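PDB 4WOD: taurocyamine kinase from Schistosoma mansoni, which catalyses the reversible, magnesium-dependent transfer of phosphate from ATP to taurocyamine, giving N-phosphotaurocyamine and ADP. Local coordinates for residues Cys424-Glu429 and Ile628-Ser633; Val487-Glu492 and Met588-Met593; Leu495-Met500 and Trp581-Asp586; Gly514-Leu519 and Asn611-Ser616; Leu635-Arg640 and Leu691-Leu696. The protein carries 4 engineered substitutions. One frame throughout, in Å; residues are numbered along the deposited sequence.

Contact 1: Cys424-Glu429 and Ile628-Ser633; sequences CPRTGE and ITCCPS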
# COMPACT_ATOMS: atom_id res chain seq x y z
N CYS A 424 1.40 -12.25 16.90
CA CYS A 424 2.42 -11.73 17.84
C CYS A 424 2.76 -10.25 17.59
O CYS A 424 2.66 -9.77 16.46
CB CYS A 424 3.70 -12.57 17.78
SG CYS A 424 3.57 -14.15 18.68
N PRO A 425 3.15 -9.52 18.64
CA PRO A 425 3.53 -8.13 18.43
C PRO A 425 4.96 -8.02 17.89
O PRO A 425 5.67 -9.03 17.81
CB PRO A 425 3.44 -7.52 19.84
CG PRO A 425 3.78 -8.68 20.73
CD PRO A 425 3.18 -9.90 20.06
N ARG A 426 5.35 -6.79 17.55
CA ARG A 426 6.71 -6.48 17.11
C ARG A 426 7.28 -5.34 17.95
O ARG A 426 6.82 -4.21 17.85
CB ARG A 426 6.74 -6.10 15.63
CG ARG A 426 6.11 -7.13 14.68
CD ARG A 426 6.87 -8.43 14.67
NE ARG A 426 6.53 -9.23 13.49
CZ ARG A 426 5.52 -10.09 13.41
NH1 ARG A 426 4.72 -10.28 14.45
NH2 ARG A 426 5.31 -10.76 12.27
N THR A 427 8.30 -5.62 18.76
CA THR A 427 8.82 -4.65 19.72
C THR A 427 9.69 -3.55 19.05
O THR A 427 10.08 -3.68 17.89
CB THR A 427 9.63 -5.37 20.81
OG1 THR A 427 10.74 -6.04 20.20
CG2 THR A 427 8.75 -6.41 21.52
N GLY A 428 9.95 -2.46 19.78
CA GLY A 428 10.67 -1.32 19.23
C GLY A 428 12.15 -1.25 19.58
O GLY A 428 12.93 -0.60 18.90
N GLU A 429 12.53 -1.93 20.66
CA GLU A 429 13.93 -2.01 21.09
C GLU A 429 14.02 -3.01 22.24
O GLU A 429 13.00 -3.37 22.83
CB GLU A 429 14.47 -0.64 21.52
CG GLU A 429 13.85 -0.09 22.80
CD GLU A 429 14.63 1.11 23.32
OE1 GLU A 429 15.88 1.03 23.33
OE2 GLU A 429 14.01 2.14 23.67
N ILE A 628 17.74 -11.40 22.33
CA ILE A 628 16.61 -10.51 22.11
C ILE A 628 16.38 -10.27 20.63
O ILE A 628 17.34 -10.06 19.87
CB ILE A 628 16.83 -9.17 22.83
CG1 ILE A 628 16.81 -9.42 24.34
CG2 ILE A 628 15.77 -8.12 22.41
CD1 ILE A 628 17.54 -8.36 25.11
N THR A 629 15.12 -10.33 20.21
CA THR A 629 14.72 -10.13 18.83
C THR A 629 13.48 -9.24 18.79
O THR A 629 12.78 -9.07 19.81
CB THR A 629 14.43 -11.48 18.09
OG1 THR A 629 13.35 -12.17 18.73
CG2 THR A 629 15.66 -12.39 18.10
N CYS A 630 13.21 -8.68 17.63
CA CYS A 630 12.04 -7.84 17.44
C CYS A 630 10.73 -8.57 17.79
O CYS A 630 9.94 -8.06 18.59
CB CYS A 630 12.01 -7.34 15.99
SG CYS A 630 10.59 -6.36 15.58
N CYS A 631 10.48 -9.72 17.18
CA CYS A 631 9.31 -10.51 17.54
C CYS A 631 9.60 -11.41 18.74
O CYS A 631 10.64 -12.08 18.79
CB CYS A 631 8.83 -11.35 16.34
SG CYS A 631 7.21 -12.10 16.56
N PRO A 632 8.70 -11.42 19.73
CA PRO A 632 8.88 -12.26 20.92
C PRO A 632 8.84 -13.76 20.57
O PRO A 632 9.25 -14.57 21.37
CB PRO A 632 7.70 -11.87 21.82
CG PRO A 632 7.25 -10.55 21.32
CD PRO A 632 7.52 -10.54 19.85
N SER A 633 8.34 -14.10 19.39
CA SER A 633 8.30 -15.50 18.98
C SER A 633 9.70 -16.06 18.74
O SER A 633 9.90 -17.29 18.75
CB SER A 633 7.46 -15.64 17.70
OG SER A 633 8.14 -15.07 16.59
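The carbonyl oxygen Cys630 O is gripped twice by Thr427. The hydroxyl Thr427 OG1 donates to Cys630 O at 2.7 Å, lying in the carbonyl plane on a lone pair, while the amide Thr427 N reaches the same Cys630 O at 2.9 Å from above that plane. The N-H...O angle of the amide bond is 167°. OG1 stands between the backbone N and the carbonyl carbon of its own residue (chi1 61°), on the same side as the amide, which lets one residue supply both donors. Two residues away on each segment, Pro425 and Pro632 meet at an oblique angle, CG of Pro425 4.0 Å from CG of Pro632. Carbon CD of Pro632 comes within 3.1 Å of Pro425 O, a buried oxygen with no polar partner in the model. These loops belong to the N-terminal and C-terminal phosphagen kinase regions of the second repeat, and the second loop carries Cys631, the predicted active-site cysteine. Its sulfur touches three residues of the first loop: SG lies over one face of the Arg426 guanidinium, 3.7 Å from Arg426 NH1, and it also touches Cys424 CB at 3.7 Å and Pro425 O. The Arg426 chain bends at chi2 (-64°), with its CD methylene against Cys631 CB, and its NE has a long, weak ion pair with Glu585. Within the second loop, Thr629 OG1 donates to Cys631 O at 2.7 Å. Helix 437-448 covers the proline pair through Leu443 and Ile444.

Contact 2: Val487-Glu492 and Met588-Met593; sequences VGRSVE and MRIISM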
# COMPACT_ATOMS: atom_id res chain seq x y z
N VAL A 487 19.74 -17.92 12.51
CA VAL A 487 19.39 -17.24 13.76
C VAL A 487 19.06 -15.78 13.52
O VAL A 487 19.53 -15.18 12.54
CB VAL A 487 20.53 -17.31 14.81
CG1 VAL A 487 20.76 -18.76 15.30
CG2 VAL A 487 21.81 -16.69 14.26
N GLY A 488 18.26 -15.20 14.42
CA GLY A 488 18.11 -13.76 14.47
C GLY A 488 19.09 -13.15 15.46
O GLY A 488 19.45 -13.80 16.43
N ARG A 489 19.54 -11.91 15.21
CA ARG A 489 20.34 -11.16 16.19
C ARG A 489 19.99 -9.68 16.15
O ARG A 489 19.67 -9.12 15.10
CB ARG A 489 21.86 -11.32 15.95
CG ARG A 489 22.44 -12.72 16.25
CD ARG A 489 22.49 -13.04 17.78
NE ARG A 489 23.10 -14.34 18.10
CZ ARG A 489 22.46 -15.50 18.15
NH1 ARG A 489 21.16 -15.58 17.89
NH2 ARG A 489 23.12 -16.62 18.44
N SER A 490 20.01 -9.06 17.33
CA SER A 490 19.88 -7.64 17.50
C SER A 490 21.21 -7.11 17.98
O SER A 490 21.94 -7.80 18.71
CB SER A 490 18.78 -7.30 18.53
OG SER A 490 17.53 -7.83 18.15
N VAL A 491 21.52 -5.88 17.59
CA VAL A 491 22.76 -5.24 17.97
C VAL A 491 22.47 -4.28 19.12
O VAL A 491 21.57 -3.42 19.02
CB VAL A 491 23.39 -4.48 16.79
CG1 VAL A 491 24.66 -3.70 17.24
CG2 VAL A 491 23.70 -5.44 15.62
N GLU A 492 23.22 -4.42 20.20
CA GLU A 492 23.07 -3.51 21.35
C GLU A 492 23.18 -2.04 20.98
O GLU A 492 24.03 -1.66 20.17
CB GLU A 492 24.11 -3.81 22.43
CG GLU A 492 23.71 -4.90 23.40
CD GLU A 492 24.70 -5.02 24.56
OE1 GLU A 492 25.50 -4.08 24.74
OE2 GLU A 492 24.67 -6.05 25.26
N MET A 588 19.71 -8.42 12.10
CA MET A 588 20.30 -9.46 11.23
C MET A 588 19.54 -10.77 11.27
O MET A 588 19.04 -11.19 12.31
CB MET A 588 21.75 -9.74 11.62
CG MET A 588 22.74 -8.65 11.32
SD MET A 588 24.37 -9.22 11.92
CE MET A 588 24.17 -9.12 13.68
N ARG A 589 19.48 -11.43 10.12
CA ARG A 589 19.12 -12.84 10.06
C ARG A 589 20.38 -13.47 9.48
O ARG A 589 20.80 -13.10 8.39
CB ARG A 589 17.86 -13.10 9.20
CG ARG A 589 17.45 -14.57 9.15
CD ARG A 589 16.04 -14.85 8.52
NE ARG A 589 15.56 -13.78 7.63
CZ ARG A 589 15.37 -13.93 6.32
NH1 ARG A 589 15.64 -15.09 5.72
NH2 ARG A 589 14.93 -12.92 5.59
N ILE A 590 21.03 -14.35 10.25
CA ILE A 590 22.26 -15.00 9.82
C ILE A 590 21.95 -16.45 9.44
O ILE A 590 21.41 -17.20 10.24
CB ILE A 590 23.35 -14.97 10.92
CG1 ILE A 590 23.58 -13.53 11.39
CG2 ILE A 590 24.67 -15.60 10.42
CD1 ILE A 590 24.43 -13.45 12.66
N ILE A 591 22.32 -16.83 8.22
CA ILE A 591 21.80 -18.06 7.60
C ILE A 591 22.90 -18.94 7.06
O ILE A 591 23.79 -18.46 6.38
CB ILE A 591 20.85 -17.72 6.41
CG1 ILE A 591 19.68 -16.84 6.87
CG2 ILE A 591 20.32 -18.98 5.73
CD1 ILE A 591 19.25 -15.85 5.80
N SER A 592 22.84 -20.24 7.35
CA SER A 592 23.74 -21.19 6.71
C SER A 592 22.88 -22.21 5.99
O SER A 592 21.88 -22.65 6.53
CB SER A 592 24.66 -21.87 7.72
OG SER A 592 25.57 -22.75 7.07
N MET A 593 23.26 -22.60 4.78
CA MET A 593 22.49 -23.60 4.07
C MET A 593 23.30 -24.26 2.95
O MET A 593 24.31 -23.72 2.51
CB MET A 593 21.23 -22.98 3.48
CG MET A 593 21.54 -21.96 2.40
SD MET A 593 20.09 -21.33 1.52
CE MET A 593 19.16 -20.53 2.81
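Arg489 lays its aliphatic stem across Ile590 and Met588 on one face of the sheet. The side chains of Arg489 and Ile590 cross at about a right angle, Arg489 CG 4.2 Å from Ile590 CD1, and Arg489 CB meets the methyl CE of Met588 at 3.9 Å. Met588 is extended until chi3 (-72°) bends it, and that same CE also reaches Val491 CG2, the two side chains crossing obliquely. The Arg489 chain bends at chi2 (-71°), which sets CD; its guanidinium has Val487 CG2 over one face, offset toward the rim, and NH1 donates to Gly488 O at 2.9 Å; Tyr627 adds a cation-pi contact. Val487 in turn slants across Ile590, with CG2 4.1 Å from Ile590 CB. All this rests on neighbouring antiparallel strands near the middle of the eight-stranded sheet of the second phosphagen kinase C-terminal region. Val487 with Ile590 and Arg489 with Met588 are the hydrogen-bonded pairs. Ile590 N reaches Val487 O at 2.9 Å, and Arg489 N reaches Met588 O at 3.0 Å. Gly488 opposite Arg589 is the non-hydrogen-bonded pair, where Arg589 CA makes a CA-H...O contact of 3.4 Å with Val487 O. Arg589, a predicted ATP-binding residue, points to the other face of the sheet. There NH2 forms a salt bridge with Glu584, Trp581 makes a cation-pi contact, and Arg484 brings a like charge close to NH1. Helix 599-614 covers the Val487 and Ile590 side through Ile610 and Leu606.

Contact 3: Leu495-Met500 and Trp581-Asp586; sequences LFPTIM and WVCEED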
# COMPACT_ATOMS: atom_id res chain seq x y z
N LEU A 495 17.70 1.00 18.21
CA LEU A 495 16.29 0.75 18.04
C LEU A 495 16.12 -0.34 16.96
O LEU A 495 16.96 -0.48 16.08
CB LEU A 495 15.56 2.02 17.61
CG LEU A 495 15.53 3.12 18.66
CD1 LEU A 495 14.73 4.32 18.14
CD2 LEU A 495 14.93 2.56 19.95
N PHE A 496 15.04 -1.10 17.06
CA PHE A 496 14.79 -2.20 16.10
C PHE A 496 14.28 -1.69 14.74
O PHE A 496 13.90 -0.52 14.64
CB PHE A 496 13.79 -3.19 16.72
CG PHE A 496 14.36 -3.96 17.86
CD1 PHE A 496 15.72 -3.92 18.15
CD2 PHE A 496 13.53 -4.74 18.66
CE1 PHE A 496 16.25 -4.66 19.20
CE2 PHE A 496 14.04 -5.46 19.71
CZ PHE A 496 15.40 -5.42 19.98
N PRO A 497 14.29 -2.55 13.68
CA PRO A 497 13.95 -2.03 12.35
C PRO A 497 12.52 -1.54 12.23
O PRO A 497 12.16 -1.00 11.21
CB PRO A 497 14.18 -3.23 11.41
CG PRO A 497 15.20 -4.10 12.15
CD PRO A 497 14.83 -3.92 13.63
N THR A 498 11.71 -1.74 13.27
CA THR A 498 10.33 -1.28 13.27
C THR A 498 10.26 0.25 13.34
O THR A 498 9.64 0.88 12.49
CB THR A 498 9.54 -1.90 14.45
OG1 THR A 498 10.33 -1.80 15.64
CG2 THR A 498 9.18 -3.37 14.19
N ILE A 499 10.93 0.84 14.33
CA ILE A 499 10.74 2.24 14.65
C ILE A 499 11.99 3.08 14.48
O ILE A 499 11.91 4.31 14.51
CB ILE A 499 10.19 2.41 16.11
CG1 ILE A 499 11.26 2.06 17.17
CG2 ILE A 499 8.98 1.55 16.29
CD1 ILE A 499 10.83 2.41 18.61
N MET A 500 13.13 2.43 14.24
CA MET A 500 14.41 3.13 14.22
C MET A 500 14.42 4.21 13.14
O MET A 500 13.66 4.14 12.15
CB MET A 500 15.57 2.14 13.99
CG MET A 500 15.54 1.53 12.61
SD MET A 500 16.63 0.10 12.51
CE MET A 500 18.21 0.80 12.94
N TRP A 581 20.88 -11.34 5.99
CA TRP A 581 19.97 -10.26 5.61
C TRP A 581 20.11 -9.14 6.63
O TRP A 581 19.99 -9.37 7.83
CB TRP A 581 18.52 -10.75 5.58
CG TRP A 581 18.00 -11.15 4.23
CD1 TRP A 581 16.98 -10.55 3.52
CD2 TRP A 581 18.44 -12.25 3.43
NE1 TRP A 581 16.79 -11.21 2.33
CE2 TRP A 581 17.67 -12.26 2.25
CE3 TRP A 581 19.43 -13.23 3.60
CZ2 TRP A 581 17.85 -13.21 1.24
CZ3 TRP A 581 19.60 -14.18 2.60
CH2 TRP A 581 18.82 -14.16 1.44
N VAL A 582 20.33 -7.92 6.16
CA VAL A 582 20.61 -6.80 7.06
C VAL A 582 19.37 -5.92 7.22
O VAL A 582 18.83 -5.41 6.23
CB VAL A 582 21.80 -5.97 6.57
CG1 VAL A 582 22.05 -4.79 7.49
CG2 VAL A 582 23.06 -6.85 6.49
N CYS A 583 18.91 -5.81 8.46
CA CYS A 583 17.85 -4.88 8.83
C CYS A 583 16.50 -5.11 8.14
O CYS A 583 15.85 -4.14 7.71
CB CYS A 583 18.31 -3.44 8.56
SG CYS A 583 17.35 -2.22 9.48
N GLU A 584 16.06 -6.35 8.05
CA GLU A 584 14.69 -6.64 7.61
C GLU A 584 13.73 -6.52 8.81
O GLU A 584 13.25 -5.42 9.12
CB GLU A 584 14.58 -8.02 6.96
CG GLU A 584 13.21 -8.26 6.36
CD GLU A 584 13.15 -9.52 5.52
OE1 GLU A 584 12.72 -9.42 4.35
OE2 GLU A 584 13.54 -10.60 6.03
N GLU A 585 13.46 -7.63 9.49
CA GLU A 585 12.66 -7.56 10.72
C GLU A 585 13.56 -7.43 11.94
O GLU A 585 13.26 -6.68 12.87
CB GLU A 585 11.76 -8.78 10.87
CG GLU A 585 10.89 -8.73 12.12
CD GLU A 585 9.97 -9.93 12.23
OE1 GLU A 585 9.05 -10.05 11.40
OE2 GLU A 585 10.17 -10.75 13.15
N ASP A 586 14.65 -8.18 11.93
CA ASP A 586 15.67 -8.08 12.96
C ASP A 586 16.86 -7.40 12.33
O ASP A 586 16.99 -7.39 11.08
CB ASP A 586 16.05 -9.46 13.50
CG ASP A 586 15.01 -10.05 14.43
OD1 ASP A 586 14.55 -9.32 15.34
OD2 ASP A 586 14.66 -11.23 14.27
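Pro497 presses its ring into the turn formed by Cys583 to Asp586. Pro497 CB lies 3.3 Å from Glu584 O. Its CD is equally close, 3.3 Å, to Glu585 O, which is buried with no polar partner in the model. Pro497 CG rests 3.7 Å from Asp586 C. The contact is thus a proline ring set against carbonyl groups, with a sulfur-sulfur contact beside it: Met500 SD meets Cys583 SG at 3.9 Å, and Cys583 SG also touches Pro497 CB. Cys583 SG is anti to its backbone N (chi1 -160°), on a residue with positive phi that turns the chain as it leaves strand 578-582. Behind Pro497 the loop is tied back on itself, since Phe496 O accepts from the amides of both Ile499 and Met500. Further out, Asp586 OD1 takes the amide of Cys630, beside the predicted active-site cysteine, and Thr498 OG1 bonds to Thr427 O. His587 holds Leu495 O through NE2 and meets the Phe496 ring edge to face. The contact joins the loop between strand 480-489 and helix 502-517 to the end of strand 578-582, in the antiparallel sheet of the second phosphagen kinase C-terminal region, with Arg505 of that helix touching both Met500 and Cys583.

Contact 4: Gly514-Leu519 and Asn611-Ser616; sequences GALKGL and NAIGKS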
# COMPACT_ATOMS: atom_id res chain seq x y z
N GLY A 514 30.61 -3.38 7.74
CA GLY A 514 32.01 -3.39 8.12
C GLY A 514 32.48 -4.75 8.61
O GLY A 514 33.52 -5.24 8.18
N ALA A 515 31.71 -5.37 9.50
CA ALA A 515 32.04 -6.73 9.96
C ALA A 515 31.94 -7.75 8.82
O ALA A 515 32.82 -8.59 8.66
CB ALA A 515 31.12 -7.14 11.12
N LEU A 516 30.87 -7.67 8.04
CA LEU A 516 30.65 -8.65 6.97
C LEU A 516 31.73 -8.59 5.89
O LEU A 516 32.15 -9.63 5.38
CB LEU A 516 29.26 -8.45 6.34
CG LEU A 516 28.05 -8.59 7.28
CD1 LEU A 516 26.73 -8.39 6.53
CD2 LEU A 516 28.03 -9.94 8.01
N LYS A 517 32.18 -7.39 5.54
CA LYS A 517 33.22 -7.25 4.52
C LYS A 517 34.57 -7.78 5.02
O LYS A 517 35.49 -8.02 4.22
CB LYS A 517 33.38 -5.79 4.09
CG LYS A 517 32.16 -5.17 3.42
CD LYS A 517 32.34 -3.66 3.23
CE LYS A 517 31.13 -3.00 2.59
NZ LYS A 517 31.37 -1.55 2.29
N GLY A 518 34.71 -7.92 6.33
CA GLY A 518 35.95 -8.46 6.88
C GLY A 518 35.96 -9.97 7.07
O GLY A 518 36.99 -10.53 7.47
N LEU A 519 34.83 -10.65 6.80
CA LEU A 519 34.74 -12.11 7.02
C LEU A 519 35.67 -12.83 6.07
O LEU A 519 35.82 -12.41 4.94
CB LEU A 519 33.33 -12.64 6.81
CG LEU A 519 32.26 -12.18 7.80
CD1 LEU A 519 30.89 -12.62 7.30
CD2 LEU A 519 32.56 -12.77 9.16
N ASN A 611 29.92 -16.23 15.50
CA ASN A 611 31.06 -15.83 16.31
C ASN A 611 31.91 -14.76 15.63
O ASN A 611 32.33 -13.82 16.28
CB ASN A 611 31.90 -17.06 16.66
CG ASN A 611 31.23 -17.95 17.69
OD1 ASN A 611 30.34 -17.50 18.43
ND2 ASN A 611 31.62 -19.21 17.74
N ALA A 612 32.17 -14.90 14.33
CA ALA A 612 32.99 -13.94 13.60
C ALA A 612 32.34 -12.55 13.55
O ALA A 612 32.99 -11.53 13.77
CB ALA A 612 33.26 -14.45 12.18
N ILE A 613 31.05 -12.52 13.26
CA ILE A 613 30.31 -11.28 13.26
C ILE A 613 30.33 -10.64 14.65
O ILE A 613 30.49 -9.41 14.78
CB ILE A 613 28.88 -11.51 12.76
CG1 ILE A 613 28.92 -11.98 11.29
CG2 ILE A 613 28.04 -10.23 12.90
CD1 ILE A 613 27.59 -12.34 10.71
N GLY A 614 30.21 -11.49 15.67
CA GLY A 614 30.13 -11.08 17.07
C GLY A 614 31.39 -10.42 17.63
O GLY A 614 31.34 -9.67 18.61
N LYS A 615 32.52 -10.67 16.98
CA LYS A 615 33.74 -9.93 17.28
C LYS A 615 33.58 -8.41 17.16
O LYS A 615 34.23 -7.68 17.90
CB LYS A 615 34.89 -10.39 16.38
CG LYS A 615 35.22 -11.87 16.52
CD LYS A 615 35.74 -12.16 17.90
CE LYS A 615 36.69 -13.33 17.89
NZ LYS A 615 35.99 -14.59 18.23
N SER A 616 32.70 -7.94 16.27
CA SER A 616 32.65 -6.50 15.96
C SER A 616 31.49 -5.76 16.62
O SER A 616 31.35 -4.53 16.46
CB SER A 616 32.58 -6.29 14.45
OG SER A 616 33.75 -6.79 13.79
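Ala515 and Ile613 mark where the backbones of the two helical segments come nearest, 5.9 Å between CA atoms; farther along, Leu519 CA stands 7.1 Å from Ala612 CA. Toward the C-terminal ends the bonds span three residues: Gly518 N to Ala515 O at 3.1 Å, Leu519 N to Leu516 O, and on the other segment Ser616 N to Ile613 O at 3.0 Å. Between them the packing is apolar. Leu516 and Ile613 cross obliquely, touching methyl to methyl at 3.6 Å through Leu516 CD2 and Ile613 CD1. These are the ends of helices 502-517 and 599-614, which lie on the same face of the antiparallel sheet of the second C-terminal phosphagen kinase region: both Leu516 and Ile613 also rest on Val580 of strand 578-582. Chi1 of Leu519 (-66°) sets CG beside the backbone N, from where CD2 approaches Ala612 CB at 3.5 Å; the same methyl lies more loosely against Ile613 CG1. At the more exposed side, Ala515 CB meets Ser616 CB at 3.7 Å, with Ser616 OG close to the same methyl. On the sheet side, Phe571 of strand 569-573 touches Leu516 and Leu519, while Met588 and Ile590 of strand 588-595 touch Ile613.

Contact 5: Leu635-Arg640 and Leu691-Leu696; sequences LGTSMR and LGLTEL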
# COMPACT_ATOMS: atom_id res chain seq x y z
N LEU A 635 12.80 -15.30 20.39
CA LEU A 635 13.76 -15.24 21.49
C LEU A 635 14.49 -16.54 21.86
O LEU A 635 14.28 -17.59 21.25
CB LEU A 635 13.03 -14.77 22.76
CG LEU A 635 12.24 -13.48 22.65
CD1 LEU A 635 11.31 -13.36 23.89
CD2 LEU A 635 13.17 -12.28 22.56
N GLY A 636 15.34 -16.46 22.87
CA GLY A 636 16.09 -17.61 23.36
C GLY A 636 17.28 -17.89 22.47
O GLY A 636 18.27 -17.15 22.50
N THR A 637 17.18 -18.95 21.68
CA THR A 637 18.20 -19.28 20.69
C THR A 637 18.04 -18.46 19.43
O THR A 637 19.00 -18.24 18.69
CB THR A 637 18.14 -20.75 20.28
OG1 THR A 637 16.87 -21.00 19.66
CG2 THR A 637 18.31 -21.65 21.49
N SER A 638 16.79 -18.07 19.17
CA SER A 638 16.40 -17.44 17.91
C SER A 638 16.77 -18.31 16.73
O SER A 638 17.07 -17.79 15.67
CB SER A 638 17.05 -16.07 17.76
OG SER A 638 16.41 -15.36 16.71
N MET A 639 16.77 -19.62 16.93
CA MET A 639 17.35 -20.56 15.98
C MET A 639 16.30 -21.41 15.32
O MET A 639 15.47 -22.03 15.99
CB MET A 639 18.36 -21.48 16.66
CG MET A 639 18.99 -22.49 15.70
SD MET A 639 20.38 -23.39 16.43
CE MET A 639 21.69 -22.15 16.23
N ARG A 640 16.36 -21.45 14.00
CA ARG A 640 15.50 -22.30 13.22
C ARG A 640 16.35 -23.14 12.28
O ARG A 640 16.98 -22.61 11.36
CB ARG A 640 14.47 -21.47 12.45
CG ARG A 640 13.47 -22.29 11.62
CD ARG A 640 12.57 -21.34 10.82
NE ARG A 640 11.55 -22.01 10.02
CZ ARG A 640 11.77 -22.57 8.83
NH1 ARG A 640 12.99 -22.57 8.30
NH2 ARG A 640 10.77 -23.15 8.17
N LEU A 691 12.89 -21.03 22.57
CA LEU A 691 13.20 -20.55 23.91
C LEU A 691 13.03 -21.70 24.91
O LEU A 691 12.09 -22.48 24.80
CB LEU A 691 12.29 -19.37 24.26
CG LEU A 691 12.35 -18.73 25.64
CD1 LEU A 691 13.63 -17.95 25.75
CD2 LEU A 691 11.15 -17.85 25.88
N GLY A 692 13.94 -21.81 25.87
CA GLY A 692 13.84 -22.85 26.88
C GLY A 692 14.70 -24.06 26.56
O GLY A 692 14.60 -25.10 27.21
N LEU A 693 15.56 -23.93 25.56
CA LEU A 693 16.44 -25.01 25.16
C LEU A 693 17.73 -24.41 24.60
O LEU A 693 17.79 -23.21 24.31
CB LEU A 693 15.75 -25.91 24.13
CG LEU A 693 15.70 -25.50 22.65
CD1 LEU A 693 15.03 -26.60 21.82
CD2 LEU A 693 14.99 -24.17 22.42
N THR A 694 18.79 -25.21 24.47
CA THR A 694 20.03 -24.67 23.92
C THR A 694 20.02 -24.76 22.39
O THR A 694 19.14 -25.40 21.80
CB THR A 694 21.27 -25.39 24.46
OG1 THR A 694 21.26 -26.75 24.02
CG2 THR A 694 21.32 -25.34 26.00
N GLU A 695 20.99 -24.11 21.76
CA GLU A 695 21.13 -24.13 20.31
C GLU A 695 21.36 -25.56 19.85
O GLU A 695 20.73 -26.06 18.91
CB GLU A 695 22.28 -23.21 19.86
CG GLU A 695 21.99 -21.69 19.96
CD GLU A 695 22.14 -21.10 21.37
OE1 GLU A 695 22.50 -21.84 22.30
OE2 GLU A 695 21.90 -19.89 21.53
N LEU A 696 22.27 -26.24 20.54
CA LEU A 696 22.56 -27.64 20.27
C LEU A 696 21.29 -28.51 20.34
O LEU A 696 21.03 -29.32 19.45
CB LEU A 696 23.62 -28.15 21.26
CG LEU A 696 24.34 -29.44 20.89
CD1 LEU A 696 25.01 -29.31 19.53
CD2 LEU A 696 25.37 -29.75 21.97
O HOH W 1 20.74 -18.93 23.68
O HOH W 2 21.50 -18.76 18.86
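The carboxylate of Glu695 has the Thr637 methyl over one face: Thr637 CG2 sits above the carboxylate carbon, 3.9 Å from Glu695 CD. The fold element on one side is a type II' beta turn from Leu635 to Ser638, leading into strand 639-646 of the second C-terminal phosphagen kinase region. On the other side is the start of the long helix 695-715, with Thr694 as its N-cap. Oxygen Glu695 OE2 reaches two waters, and both bridge the segments. One donates to Glu695 OE2 at 2.9 Å. The same water lies 2.6 Å from Thr637 O, to which it also donates. The other bonds to Glu695 OE2 at 2.6 Å and more distantly to Gly636 O. Glu695 OE1 takes the amide of Thr461. Glu695 bends at chi2 (80°), and the side chains of Glu695 and Met639 cross at about a right angle, Met639 CE 3.8 Å from Glu695 CG. The same Thr637 methyl also nestles against the backbone, CG2 3.3 Å from Leu693 O. At the turn, Gly636 has positive phi (80°), and its CA packs directly against Leu691, with Leu691 CD1 3.4 Å from Gly636 CA. Ile444 of helix 437-448 covers both Leu635 and Leu691. Thr637 OG1 bonds to Arg690 O, and in an ST turn it also accepts from the amide two residues on, Met639 N standing 3.1 Å from Thr637 OG1.

Overall arrangement
All five contacts lie in the second of the two kinase halves; the bound arginine occupies the pocket of the first, around Glu222 and Cys268. Contacts 1, 2 and 3 gather round the second predicted active site, with centres 10 to 14 Å apart. Contact 1 holds Cys631 and contact 2 holds Arg589; contacts 2 and 3 meet through the neighbouring strands 588-595 and 578-582. Ser490 OG of contact 2 lies 2.8 Å from Ile628 O of contact 1, a probable hydrogen bond. Contact 5 adjoins contact 2 across neighbouring strands, Gly488 N standing 2.9 Å from Ser638 OG. Contact 4 lies farthest from contact 1, centres about 24 Å apart, yet packs onto contact 2 where Ile613 meets Ile590 and Met588.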